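Local coordinates for glutathione S-transferase (Sulfitobacter, PDB 4GF0), which binds glutathione and, as a glutathione transferase homologue, probably conjugates it through its thiol to electrophilic substrates, at residues Y7-T12 / G52-L57; V15-A20 / G69-Y74. All coordinates share one frame; numbering follows the deposited sequence.

Contact 1 of 2, residues Y7-T12 / G52-L57; sequences YFTPGT and GRVPAL. With GSH (glutathione), chain D.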
ATOM      1  N   TYR A   7      -6.001 -13.046  10.713  1.00 11.33           N
ATOM      2  CA  TYR A   7      -6.809 -13.736   9.717  1.00 11.55           C
ATOM      3  C   TYR A   7      -5.978 -13.847   8.443  1.00 11.80           C
ATOM      4  O   TYR A   7      -5.489 -12.850   7.933  1.00 12.59           O
ATOM      5  CB  TYR A   7      -8.094 -12.948   9.465  1.00 12.00           C
ATOM      6  CG  TYR A   7      -8.948 -12.885  10.702  1.00 12.82           C
ATOM      7  CD1 TYR A   7      -8.741 -11.914  11.671  1.00 19.40           C
ATOM      8  CD2 TYR A   7      -9.943 -13.828  10.920  1.00 18.36           C
ATOM      9  CE1 TYR A   7      -9.526 -11.882  12.826  1.00 18.97           C
ATOM     10  CE2 TYR A   7     -10.723 -13.792  12.055  1.00 21.88           C
ATOM     11  CZ  TYR A   7     -10.508 -12.825  13.001  1.00 25.98           C
ATOM     12  OH  TYR A   7     -11.296 -12.805  14.128  1.00 29.30           O
ATOM     13  N   PHE A   8      -5.818 -15.066   7.948  1.00 13.40           N
ATOM     14  CA  PHE A   8      -4.899 -15.318   6.851  1.00 14.68           C
ATOM     15  C   PHE A   8      -5.435 -16.425   5.965  1.00 16.52           C
ATOM     16  O   PHE A   8      -6.370 -17.148   6.327  1.00 14.24           O
ATOM     17  CB  PHE A   8      -3.540 -15.765   7.409  1.00 12.13           C
ATOM     18  CG  PHE A   8      -3.484 -17.231   7.731  1.00 13.85           C
ATOM     19  CD1 PHE A   8      -4.019 -17.712   8.923  1.00 16.67           C
ATOM     20  CD2 PHE A   8      -2.925 -18.140   6.836  1.00 15.28           C
ATOM     21  CE1 PHE A   8      -3.987 -19.072   9.218  1.00 20.81           C
ATOM     22  CE2 PHE A   8      -2.907 -19.493   7.122  1.00 16.52           C
ATOM     23  CZ  PHE A   8      -3.434 -19.959   8.316  1.00 23.18           C
ATOM     24  N   THR A   9      -4.805 -16.584   4.806  1.00 13.22           N
ATOM     25  CA  THR A   9      -5.128 -17.676   3.904  1.00 13.62           C
ATOM     26  C   THR A   9      -3.796 -18.166   3.368  1.00 12.95           C
ATOM     27  O   THR A   9      -2.956 -17.343   3.001  1.00 19.53           O
ATOM     28  CB  THR A   9      -6.006 -17.176   2.754  1.00 16.41           C
ATOM     29  OG1 THR A   9      -7.217 -16.625   3.287  1.00 17.26           O
ATOM     30  CG2 THR A   9      -6.345 -18.314   1.783  1.00 16.10           C
ATOM     31  N   PRO A  10      -3.584 -19.492   3.341  1.00 16.89           N
ATOM     32  CA  PRO A  10      -2.273 -19.981   2.893  1.00 17.16           C
ATOM     33  C   PRO A  10      -1.950 -19.464   1.492  1.00 20.44           C
ATOM     34  O   PRO A  10      -2.861 -19.353   0.666  1.00 19.78           O
ATOM     35  CB  PRO A  10      -2.453 -21.502   2.872  1.00 22.36           C
ATOM     36  CG  PRO A  10      -3.544 -21.761   3.881  1.00 25.62           C
ATOM     37  CD  PRO A  10      -4.484 -20.592   3.737  1.00 20.35           C
ATOM     38  N   GLY A  11      -0.691 -19.106   1.251  1.00 20.83           N
ATOM     39  CA  GLY A  11      -0.262 -18.704  -0.078  1.00 22.86           C
ATOM     40  C   GLY A  11      -0.609 -17.272  -0.443  1.00 28.45           C
ATOM     41  O   GLY A  11      -0.320 -16.828  -1.558  1.00 28.00           O
ATOM     42  N   THR A  12      -1.236 -16.546   0.478  1.00 18.56           N
ATOM     43  CA  THR A  12      -1.610 -15.157   0.209  1.00 11.87           C
ATOM     44  C   THR A  12      -0.679 -14.174   0.903  1.00 15.61           C
ATOM     45  O   THR A  12       0.195 -14.562   1.699  1.00 15.59           O
ATOM     46  CB  THR A  12      -3.075 -14.852   0.611  1.00 13.86           C
ATOM     47  OG1 THR A  12      -3.214 -14.916   2.037  1.00 12.50           O
ATOM     48  CG2 THR A  12      -4.034 -15.846  -0.046  1.00 16.02           C
ATOM     49  N   GLY A  52     -13.266  -7.549   2.555  1.00 16.05           N
ATOM     50  CA  GLY A  52     -13.327  -8.950   2.165  1.00 17.48           C
ATOM     51  C   GLY A  52     -11.979  -9.499   1.733  1.00 17.20           C
ATOM     52  O   GLY A  52     -11.909 -10.337   0.827  1.00 18.48           O
ATOM     53  N   ARG A  53     -10.913  -9.024   2.370  1.00 14.74           N
ATOM     54  CA  ARG A  53      -9.562  -9.464   2.028  1.00 14.05           C
ATOM     55  C   ARG A  53      -8.840  -9.956   3.258  1.00 14.78           C
ATOM     56  O   ARG A  53      -9.204  -9.597   4.382  1.00 14.57           O
ATOM     57  CB  ARG A  53      -8.732  -8.318   1.429  1.00 14.85           C
ATOM     58  CG  ARG A  53      -9.411  -7.504   0.358  1.00 16.92           C
ATOM     59  CD  ARG A  53      -9.601  -8.268  -0.945  1.00 16.30           C
ATOM     60  NE  ARG A  53     -10.202  -7.375  -1.939  1.00 18.25           N
ATOM     61  CZ  ARG A  53      -9.513  -6.455  -2.607  1.00 22.24           C
ATOM     62  NH1 ARG A  53      -8.201  -6.335  -2.407  1.00 20.18           N
ATOM     63  NH2 ARG A  53     -10.126  -5.660  -3.477  1.00 23.25           N
ATOM     64  N   VAL A  54      -7.805 -10.762   3.045  1.00 15.58           N
ATOM     65  CA  VAL A  54      -6.843 -11.049   4.110  1.00 11.76           C
ATOM     66  C   VAL A  54      -5.540 -10.338   3.719  1.00 14.23           C
ATOM     67  O   VAL A  54      -5.255 -10.178   2.532  1.00 12.58           O
ATOM     68  CB  VAL A  54      -6.620 -12.576   4.301  1.00 13.22           C
ATOM     69  CG1 VAL A  54      -7.896 -13.245   4.794  1.00 15.13           C
ATOM     70  CG2 VAL A  54      -6.159 -13.221   2.999  1.00 14.21           C
ATOM     71  N   PRO A  55      -4.739  -9.902   4.701  1.00 11.99           N
ATOM     72  CA  PRO A  55      -4.861 -10.097   6.152  1.00 10.39           C
ATOM     73  C   PRO A  55      -5.798  -9.126   6.854  1.00 10.55           C
ATOM     74  O   PRO A  55      -6.079  -8.033   6.353  1.00 14.41           O
ATOM     75  CB  PRO A  55      -3.439  -9.831   6.643  1.00 12.97           C
ATOM     76  CG  PRO A  55      -2.932  -8.771   5.667  1.00 12.61           C
ATOM     77  CD  PRO A  55      -3.477  -9.223   4.345  1.00 13.87           C
ATOM     78  N   ALA A  56      -6.249  -9.535   8.039  1.00 11.97           N
ATOM     79  CA  ALA A  56      -6.794  -8.601   9.014  1.00 11.98           C
ATOM     80  C   ALA A  56      -6.178  -9.015  10.334  1.00 12.47           C
ATOM     81  O   ALA A  56      -5.878 -10.196  10.550  1.00 11.86           O
ATOM     82  CB  ALA A  56      -8.326  -8.685   9.070  1.00 12.60           C
ATOM     83  N   LEU A  57      -5.985  -8.051  11.221  1.00 10.81           N
ATOM     84  CA  LEU A  57      -5.373  -8.340  12.511  1.00 11.37           C
ATOM     85  C   LEU A  57      -6.275  -7.831  13.614  1.00 12.07           C
ATOM     86  O   LEU A  57      -6.677  -6.666  13.605  1.00 16.67           O
ATOM     87  CB  LEU A  57      -4.010  -7.645  12.603  1.00 13.62           C
ATOM     88  CG  LEU A  57      -3.127  -8.000  13.802  1.00 14.04           C
ATOM     89  CD1 LEU A  57      -2.572  -9.432  13.648  1.00 12.48           C
ATOM     90  CD2 LEU A  57      -1.999  -6.972  13.923  1.00 14.07           C
TER
HETATM   91  N1  GSH D 302      -4.117  -4.134  -0.356  1.00 17.62           N
HETATM   92  CA1 GSH D 302      -4.405  -5.334   0.396  1.00 18.42           C
HETATM   93  C1  GSH D 302      -3.281  -5.628   1.337  1.00 20.22           C
HETATM   94  O11 GSH D 302      -3.515  -6.135   2.468  1.00 14.13           O
HETATM   95  O12 GSH D 302      -2.091  -5.393   0.992  1.00 17.94           O
HETATM   96  CB1 GSH D 302      -4.551  -6.511  -0.540  1.00 17.64           C
HETATM   97  CG1 GSH D 302      -5.308  -7.604   0.219  1.00 13.14           C
HETATM   98  CD1 GSH D 302      -5.717  -8.708  -0.762  1.00 16.92           C
HETATM   99  OE1 GSH D 302      -6.182  -8.432  -1.869  1.00 15.45           O
HETATM  100  N2  GSH D 302      -5.543 -10.101  -0.361  1.00 16.71           N
HETATM  101  CA2 GSH D 302      -5.933 -11.154  -1.267  1.00 17.77           C
HETATM  102  C2  GSH D 302      -7.373 -11.488  -0.980  1.00 19.24           C
HETATM  103  O2  GSH D 302      -7.834 -11.353   0.146  1.00 17.38           O
HETATM  104  CB2 GSH D 302      -5.091 -12.373  -1.068  1.00 18.11           C
HETATM  105  SG2 GSH D 302      -3.410 -12.034  -1.565  1.00 22.17           S
HETATM  106  N3  GSH D 302      -8.257 -11.964  -2.035  1.00 16.98           N
HETATM  107  CA3 GSH D 302      -9.639 -12.282  -1.696  1.00 15.92           C
HETATM  108  C3  GSH D 302     -10.588 -11.845  -2.785  1.00 25.11           C
HETATM  109  O31 GSH D 302     -10.220 -10.999  -3.650  1.00 22.91           O
HETATM  110  O32 GSH D 302     -11.771 -12.312  -2.821  1.00 22.34           O
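Val-54 sets one methyl, CG2, against two threonine hydroxyls, with OG1 of Thr-12 at 3.5 Å and OG1 of Thr-9 at 3.6 Å; its side chain crosses those of both threonines at about a right angle. Both hydroxyls have polar partners of their own: OG1 of Thr-9 bonds to the backbone O of Val-33, while OG1 of Thr-12 donates to O of Thr-9 at 2.6 Å. The first torsion of Thr-12 (chi1 68°) sets its OG1 between backbone N and carbonyl carbon, and its bond reinforces the type II turn, which the backbone bond from Thr-12 N to the same oxygen closes. Farther along, Tyr-7 and Ala-56 form an antiparallel hydrogen-bonded pair, Tyr-7 N reaching Ala-56 O at 2.9 Å. The same oxygen lies in plane at the tyrosine ring's edge, 3.5 Å from Tyr-7 CD1. In the thioredoxin-like domain of glutathione transferases, a cis-proline ends the loop that holds the peptide, and here the bond before Pro-55 is cis. Val-54 uses both of its peptide groups on glutathione, N donating to O2 at 3.0 Å and O accepting from N2 at 2.9 Å, a strand-like grip that fixes the cysteinyl portion. Beside the sulfur SG2 sits CB of Thr-12. The bend of Arg-53 at chi2 (-70°) places CD beside the γ-glutamyl oxygen OE1 of glutathione, and NH1 donates to that oxygen at 3.0 Å, with OE1 at the guanidinium edge. An alanine here would probably leave that oxygen without its NH1 donor and the γ-glutamyl end less firmly held.

Contact 2 of 2, residues V15-A20 / G69-Y74; sequences VAVAIA and GALLDY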
ATOM      1  N   VAL A  15       0.414 -13.915   4.696  1.00  9.97           N
ATOM      2  CA  VAL A  15       1.511 -14.683   5.275  1.00 11.98           C
ATOM      3  C   VAL A  15       2.707 -13.785   5.613  1.00 13.00           C
ATOM      4  O   VAL A  15       3.484 -14.094   6.523  1.00 12.74           O
ATOM      5  CB  VAL A  15       1.919 -15.872   4.364  1.00 17.62           C
ATOM      6  CG1 VAL A  15       3.022 -16.695   4.996  1.00 17.88           C
ATOM      7  CG2 VAL A  15       0.702 -16.766   4.093  1.00 19.43           C
ATOM      8  N   ALA A  16       2.843 -12.664   4.905  1.00 12.63           N
ATOM      9  CA  ALA A  16       3.919 -11.717   5.204  1.00 12.52           C
ATOM     10  C   ALA A  16       3.797 -11.209   6.635  1.00 15.70           C
ATOM     11  O   ALA A  16       4.797 -11.005   7.325  1.00 11.46           O
ATOM     12  CB  ALA A  16       3.911 -10.542   4.219  1.00 11.89           C
ATOM     13  N   VAL A  17       2.568 -10.994   7.086  1.00 12.42           N
ATOM     14  CA  VAL A  17       2.363 -10.480   8.431  1.00 11.12           C
ATOM     15  C   VAL A  17       2.721 -11.568   9.441  1.00 10.31           C
ATOM     16  O   VAL A  17       3.355 -11.297  10.461  1.00 10.32           O
ATOM     17  CB  VAL A  17       0.914  -9.978   8.618  1.00 12.32           C
ATOM     18  CG1 VAL A  17       0.710  -9.437  10.041  1.00 10.28           C
ATOM     19  CG2 VAL A  17       0.599  -8.885   7.593  1.00  8.97           C
ATOM     20  N   ALA A  18       2.340 -12.810   9.151  1.00 10.90           N
ATOM     21  CA  ALA A  18       2.685 -13.915  10.045  1.00 10.43           C
ATOM     22  C   ALA A  18       4.200 -14.037  10.201  1.00 10.38           C
ATOM     23  O   ALA A  18       4.716 -14.220  11.310  1.00 12.29           O
ATOM     24  CB  ALA A  18       2.096 -15.211   9.534  1.00 11.49           C
ATOM     25  N   ILE A  19       4.909 -13.912   9.091  1.00 12.83           N
ATOM     26  CA  ILE A  19       6.365 -13.975   9.122  1.00 12.52           C
ATOM     27  C   ILE A  19       6.927 -12.884  10.031  1.00 12.85           C
ATOM     28  O   ILE A  19       7.819 -13.144  10.837  1.00 11.82           O
ATOM     29  CB  ILE A  19       6.939 -13.857   7.717  1.00 11.83           C
ATOM     30  CG1 ILE A  19       6.592 -15.131   6.946  1.00 12.28           C
ATOM     31  CG2 ILE A  19       8.471 -13.674   7.761  1.00 13.63           C
ATOM     32  CD1 ILE A  19       6.863 -15.035   5.425  1.00 13.64           C
ATOM     33  N   ALA A  20       6.398 -11.669   9.914  1.00 11.21           N
ATOM     34  CA  ALA A  20       6.865 -10.577  10.759  1.00 13.80           C
ATOM     35  C   ALA A  20       6.586 -10.829  12.235  1.00 11.16           C
ATOM     36  O   ALA A  20       7.423 -10.519  13.089  1.00 10.90           O
ATOM     37  CB  ALA A  20       6.257  -9.252  10.318  1.00  9.22           C
ATOM     38  N   GLY A  69       0.822  -3.646   4.579  1.00 10.24           N
ATOM     39  CA  GLY A  69       1.908  -2.741   4.926  1.00 10.01           C
ATOM     40  C   GLY A  69       1.689  -2.067   6.267  1.00 10.17           C
ATOM     41  O   GLY A  69       2.639  -1.826   7.022  1.00  8.89           O
ATOM     42  N   ALA A  70       0.433  -1.743   6.568  1.00 10.77           N
ATOM     43  CA  ALA A  70       0.093  -1.117   7.842  1.00 10.21           C
ATOM     44  C   ALA A  70       0.298  -2.104   8.983  1.00 10.43           C
ATOM     45  O   ALA A  70       0.803  -1.745  10.053  1.00 10.49           O
ATOM     46  CB  ALA A  70      -1.363  -0.606   7.818  1.00  9.81           C
ATOM     47  N   LEU A  71      -0.074  -3.360   8.756  1.00  9.06           N
ATOM     48  CA  LEU A  71       0.093  -4.391   9.785  1.00  8.63           C
ATOM     49  C   LEU A  71       1.561  -4.668  10.053  1.00  9.60           C
ATOM     50  O   LEU A  71       1.943  -4.946  11.177  1.00  8.88           O
ATOM     51  CB  LEU A  71      -0.566  -5.698   9.346  1.00  6.98           C
ATOM     52  CG  LEU A  71      -2.075  -5.647   9.100  1.00 19.03           C
ATOM     53  CD1 LEU A  71      -2.664  -7.049   8.979  1.00 14.11           C
ATOM     54  CD2 LEU A  71      -2.724  -4.904  10.210  1.00 28.24           C
ATOM     55  N   LEU A  72       2.378  -4.638   9.006  1.00  8.77           N
ATOM     56  CA  LEU A  72       3.820  -4.847   9.177  1.00  8.73           C
ATOM     57  C   LEU A  72       4.431  -3.730  10.030  1.00  7.43           C
ATOM     58  O   LEU A  72       5.182  -3.989  10.981  1.00  7.74           O
ATOM     59  CB  LEU A  72       4.514  -4.938   7.810  1.00 10.32           C
ATOM     60  CG  LEU A  72       4.255  -6.211   6.996  1.00  7.82           C
ATOM     61  CD1 LEU A  72       4.806  -6.061   5.555  1.00  9.52           C
ATOM     62  CD2 LEU A  72       4.895  -7.399   7.686  1.00 10.95           C
ATOM     63  N   ASP A  73       4.112  -2.480   9.720  1.00  7.57           N
ATOM     64  CA  ASP A  73       4.599  -1.379  10.556  1.00  8.28           C
ATOM     65  C   ASP A  73       4.064  -1.475  11.986  1.00 10.74           C
ATOM     66  O   ASP A  73       4.757  -1.124  12.937  1.00  9.23           O
ATOM     67  CB  ASP A  73       4.275  -0.007   9.927  1.00 11.80           C
ATOM     68  CG  ASP A  73       5.512   0.681   9.374  1.00 16.28           C
ATOM     69  OD1 ASP A  73       6.531   0.743  10.098  1.00 14.87           O
ATOM     70  OD2 ASP A  73       5.478   1.145   8.211  1.00 17.46           O
ATOM     71  N   TYR A  74       2.836  -1.961  12.147  1.00  8.02           N
ATOM     72  CA  TYR A  74       2.289  -2.144  13.491  1.00 10.08           C
ATOM     73  C   TYR A  74       3.094  -3.168  14.305  1.00  9.65           C
ATOM     74  O   TYR A  74       3.448  -2.929  15.471  1.00  9.11           O
ATOM     75  CB  TYR A  74       0.798  -2.534  13.443  1.00  9.45           C
ATOM     76  CG  TYR A  74       0.251  -2.694  14.840  1.00  9.04           C
ATOM     77  CD1 TYR A  74      -0.121  -1.589  15.582  1.00  8.76           C
ATOM     78  CD2 TYR A  74       0.138  -3.947  15.426  1.00 11.30           C
ATOM     79  CE1 TYR A  74      -0.598  -1.721  16.883  1.00 11.93           C
ATOM     80  CE2 TYR A  74      -0.326  -4.085  16.735  1.00 11.87           C
ATOM     81  CZ  TYR A  74      -0.698  -2.975  17.442  1.00 13.25           C
ATOM     82  OH  TYR A  74      -1.149  -3.097  18.740  1.00 12.46           O
TER
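The flat group that Leu-72 touches is a peptide, not a ring: methyl CD2 of Leu-72 comes to the carbonyl O of Ala-16 at 3.6 Å, while that oxygen also accepts the helical bond from Ala-20 N. No aromatic ring spans the two helices; the side chain of Tyr-74 packs elsewhere, on Leu-65 and Leu-59 and on Ala-93 of the second subunit. The same CD2 is pressed on CB of Ala-20 at 3.5 Å, closer than usual for two carbons, and lies 4.1 Å from CA of Val-17. One leucine methyl thus rests on helix 15-20 between the carbonyl of Ala-16 and the CB of Ala-20, one turn on. The torsion of Leu-72 (chi1 -72°) sets CG anti to its carbonyl carbon, and from there the branch extends across the interface. Val-17 answers with both methyls: CG2 stands 3.8 Å and CG1 4.0 Å from CB of Leu-71, so that both tips of the fork face this carbon as the two side chains cross obliquely. CD1 of Leu-71 adds a further touch on CG2 of Val-17. Such close fitting belongs to the two helices that, in the thioredoxin-like domain of glutathione transferases, lie side by side on one face of the sheet. Their segments run nearly parallel, 5° apart, with axes 9.4 Å from each other, a spacing that suits the small alanines at the interface. The helix 162-170 of the C-terminal domain packs over one flank, Val-168 on Ala-16 and Tyr-165, itself a residue of the glutathione pocket, on Leu-72. On the flank of helix 69-74 turned from this seam, Asp-73 makes a salt bridge to Arg-96 of its own chain.

In the fold
Both contacts lie in the thioredoxin-like N-terminal domain, their centres 11 Å apart. Along the chain their segments alternate: 7-12, then 15-20, then 52-57, then 69-74. Strand 4-8 leads through the turn of contact 1 directly into helix 14-23 of contact 2, while strand 56-58 is followed by strand 64-66 and then by helix 68-78. Contact 1 therefore joins two central strands of the sheet, and contact 2 the helices laid against it. Leu-71 ties them together, its methyls packing on Pro-55 and Leu-57. Glutathione is held by the loop of contact 1 and by Thr-68 at the start of helix 68-78, so its pocket draws on both the strand-end loops and the helix layer.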